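PDB 6M7D: nucleoprotein from Sendai virus, which forms the helical nucleocapsid that sheathes the viral RNA genome, one copy per six nucleotides, shielding it from nucleases and presenting it as the template for transcription and replication. Local coordinates for residues K141-Q146 with T212-E217. Numbering follows the deposited sequence.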
ATOM      1  N   LYS A 141      10.173  21.743 -11.148  1.00 18.58           N
ATOM      2  CA  LYS A 141       9.739  22.559 -10.018  1.00 18.58           C
ATOM      3  C   LYS A 141      10.659  22.360  -8.823  1.00 18.58           C
ATOM      4  O   LYS A 141      11.036  23.324  -8.147  1.00 18.58           O
ATOM      5  CB  LYS A 141       8.297  22.215  -9.647  1.00 18.58           C
ATOM      6  CG  LYS A 141       7.855  22.739  -8.291  1.00 18.58           C
ATOM      7  CD  LYS A 141       7.551  24.224  -8.343  1.00 18.58           C
ATOM      8  CE  LYS A 141       7.682  24.865  -6.974  1.00 18.58           C
ATOM      9  NZ  LYS A 141       7.240  23.955  -5.884  1.00 18.58           N
ATOM     10  N   SER A 142      11.048  21.097  -8.614  1.00 16.79           N
ATOM     11  CA  SER A 142      11.984  20.675  -7.537  1.00 16.79           C
ATOM     12  C   SER A 142      12.916  19.590  -8.095  1.00 16.79           C
ATOM     13  O   SER A 142      12.560  18.996  -9.130  1.00 16.79           O
ATOM     14  CB  SER A 142      11.242  20.201  -6.315  1.00 16.79           C
ATOM     15  OG  SER A 142      10.319  19.174  -6.649  1.00 16.79           O
ATOM     16  N   PRO A 143      14.083  19.304  -7.474  1.00 14.77           N
ATOM     17  CA  PRO A 143      14.993  18.274  -7.989  1.00 14.77           C
ATOM     18  C   PRO A 143      14.335  16.886  -7.956  1.00 14.77           C
ATOM     19  O   PRO A 143      13.708  16.559  -6.966  1.00 14.77           O
ATOM     20  CB  PRO A 143      16.193  18.329  -7.030  1.00 14.77           C
ATOM     21  CG  PRO A 143      15.641  18.970  -5.775  1.00 14.77           C
ATOM     22  CD  PRO A 143      14.588  19.945  -6.260  1.00 14.77           C
ATOM     23  N   LEU A 144      14.496  16.120  -9.041  1.00 13.47           N
ATOM     24  CA  LEU A 144      13.899  14.762  -9.171  1.00 13.47           C
ATOM     25  C   LEU A 144      14.500  13.797  -8.142  1.00 13.47           C
ATOM     26  O   LEU A 144      13.725  13.043  -7.526  1.00 13.47           O
ATOM     27  CB  LEU A 144      14.140  14.259 -10.598  1.00 13.47           C
ATOM     28  CG  LEU A 144      13.421  12.962 -10.962  1.00 13.47           C
ATOM     29  CD1 LEU A 144      11.918  13.115 -10.796  1.00 13.47           C
ATOM     30  CD2 LEU A 144      13.759  12.535 -12.381  1.00 13.47           C
ATOM     31  N   PHE A 145      15.819  13.854  -7.935  1.00 10.32           N
ATOM     32  CA  PHE A 145      16.498  12.927  -6.990  1.00 10.32           C
ATOM     33  C   PHE A 145      17.361  13.712  -6.000  1.00 10.32           C
ATOM     34  O   PHE A 145      17.722  14.868  -6.289  1.00 10.32           O
ATOM     35  CB  PHE A 145      17.368  11.912  -7.737  1.00 10.32           C
ATOM     36  CG  PHE A 145      16.620  10.934  -8.606  1.00 10.32           C
ATOM     37  CD1 PHE A 145      15.799   9.970  -8.046  1.00 10.32           C
ATOM     38  CD2 PHE A 145      16.753  10.965  -9.984  1.00 10.32           C
ATOM     39  CE1 PHE A 145      15.116   9.067  -8.846  1.00 10.32           C
ATOM     40  CE2 PHE A 145      16.072  10.061 -10.783  1.00 10.32           C
ATOM     41  CZ  PHE A 145      15.255   9.113 -10.213  1.00 10.32           C
ATOM     42  N   GLN A 146      17.640  13.100  -4.846  1.00 12.27           N
ATOM     43  CA  GLN A 146      18.476  13.728  -3.788  1.00 12.27           C
ATOM     44  C   GLN A 146      19.945  13.732  -4.226  1.00 12.27           C
ATOM     45  O   GLN A 146      20.417  12.689  -4.722  1.00 12.27           O
ATOM     46  CB  GLN A 146      18.330  12.951  -2.479  1.00 12.27           C
ATOM     47  CG  GLN A 146      16.913  12.944  -1.929  1.00 12.27           C
ATOM     48  CD  GLN A 146      16.820  12.203  -0.618  1.00 12.27           C
ATOM     49  OE1 GLN A 146      17.826  11.813  -0.032  1.00 12.27           O
ATOM     50  NE2 GLN A 146      15.601  12.003  -0.146  1.00 12.27           N
ATOM     51  N   THR A 212      13.721  12.533  -3.858  1.00  9.76           N
ATOM     52  CA  THR A 212      13.587  13.608  -2.894  1.00  9.76           C
ATOM     53  C   THR A 212      12.210  13.546  -2.245  1.00  9.76           C
ATOM     54  O   THR A 212      11.318  12.824  -2.689  1.00  9.76           O
ATOM     55  CB  THR A 212      13.789  14.966  -3.560  1.00  9.76           C
ATOM     56  OG1 THR A 212      13.072  15.000  -4.795  1.00  9.76           O
ATOM     57  CG2 THR A 212      15.237  15.210  -3.833  1.00  9.76           C
ATOM     58  N   GLY A 213      12.038  14.311  -1.171  1.00 10.26           N
ATOM     59  CA  GLY A 213      10.723  14.409  -0.564  1.00 10.26           C
ATOM     60  C   GLY A 213       9.693  14.986  -1.513  1.00 10.26           C
ATOM     61  O   GLY A 213       8.536  14.563  -1.522  1.00 10.26           O
ATOM     62  N   GLU A 214      10.107  15.948  -2.338  1.00 11.23           N
ATOM     63  CA  GLU A 214       9.185  16.570  -3.281  1.00 11.23           C
ATOM     64  C   GLU A 214       8.723  15.576  -4.338  1.00 11.23           C
ATOM     65  O   GLU A 214       7.545  15.561  -4.712  1.00 11.23           O
ATOM     66  CB  GLU A 214       9.850  17.778  -3.933  1.00 11.23           C
ATOM     67  CG  GLU A 214      10.352  18.814  -2.947  1.00 11.23           C
ATOM     68  CD  GLU A 214      11.755  18.516  -2.451  1.00 11.23           C
ATOM     69  OE1 GLU A 214      12.725  18.972  -3.094  1.00 11.23           O
ATOM     70  OE2 GLU A 214      11.891  17.826  -1.419  1.00 11.23           O
ATOM     71  N   THR A 215       9.637  14.744  -4.836  1.00  9.17           N
ATOM     72  CA  THR A 215       9.250  13.679  -5.751  1.00  9.17           C
ATOM     73  C   THR A 215       8.263  12.728  -5.092  1.00  9.17           C
ATOM     74  O   THR A 215       7.288  12.296  -5.717  1.00  9.17           O
ATOM     75  CB  THR A 215      10.489  12.917  -6.213  1.00  9.17           C
ATOM     76  OG1 THR A 215      11.368  13.817  -6.890  1.00  9.17           O
ATOM     77  CG2 THR A 215      10.110  11.783  -7.147  1.00  9.17           C
ATOM     78  N   VAL A 216       8.541  12.372  -3.835  1.00  8.61           N
ATOM     79  CA  VAL A 216       7.655  11.433  -3.086  1.00  8.61           C
ATOM     80  C   VAL A 216       6.274  12.080  -2.933  1.00  8.61           C
ATOM     81  O   VAL A 216       5.269  11.385  -3.169  1.00  8.61           O
ATOM     82  CB  VAL A 216       8.263  11.084  -1.714  1.00  8.61           C
ATOM     83  CG1 VAL A 216       7.286  10.314  -0.840  1.00  8.61           C
ATOM     84  CG2 VAL A 216       9.572  10.325  -1.858  1.00  8.61           C
ATOM     85  N   GLU A 217       6.240  13.370  -2.588  1.00 11.26           N
ATOM     86  CA  GLU A 217       4.955  14.100  -2.416  1.00 11.26           C
ATOM     87  C   GLU A 217       4.221  14.172  -3.760  1.00 11.26           C
ATOM     88  O   GLU A 217       3.004  13.911  -3.781  1.00 11.26           O
ATOM     89  CB  GLU A 217       5.225  15.504  -1.878  1.00 11.26           C
ATOM     90  CG  GLU A 217       5.967  15.505  -0.555  1.00 11.26           C
ATOM     91  CD  GLU A 217       5.248  14.776   0.566  1.00 11.26           C
ATOM     92  OE1 GLU A 217       5.903  14.456   1.576  1.00 11.26           O
ATOM     93  OE2 GLU A 217       4.034  14.533   0.426  1.00 11.26           O
TER
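Two threonine hydroxyls, one just before helix 213-225 and one in its first turn, hold the loop 141-146 against the helix by donating to successive backbone carbonyls. Thr-212 OG1 gives its proton to Pro-143 O at 2.7 Å. It lies in the carbonyl plane, with a C=O...O angle of 156°. Thr-215 OG1 donates to Leu-144 O, 2.6 Å away. This second hydroxyl approaches from above its carbonyl's plane, with an angle of 121°.

What places the first hydroxyl is the chi1 of Thr-212 (44°), which sets OG1 between its own backbone N and carbonyl carbon. Thr-212 OG1 also accepts a weak, fairly straight bond from Thr-215 N at 3.4 Å. Thr-212 thus occupies the N-cap position: its side chain takes up an amide of the first turn while its proton goes to the loop, so one hydroxyl of a buried residue serves both helix end and tertiary contact. In this nucleocapsid fold the join brings the loop between helices 129-135 and 154-160 onto helix 213-225, in what is, by similarity to its relatives, probably Ncore; the contact's nearest atom is about 12 Å from the bound RNA.

Van der Waals contacts flank the hydroxyls. The methyl CG2 of Thr-212 lies 3.4 Å from Gln-146 N and equally close to Gln-146 CG, whose extended side chain runs past the threonine in the opposite direction. Towards the other end of the loop, Ser-142 directs its CB and OG at the aliphatic part of Glu-214, CB to CB 3.7 Å. Glu-214 bends at chi2, bringing OE1 to 3.8 Å from Pro-143 CD, while OE2 makes a long, weak ion pair with Arg-189. Leu-144 reaches Thr-215 OG1 with CD1, and both residues also touch Leu-62 of helix 47-62.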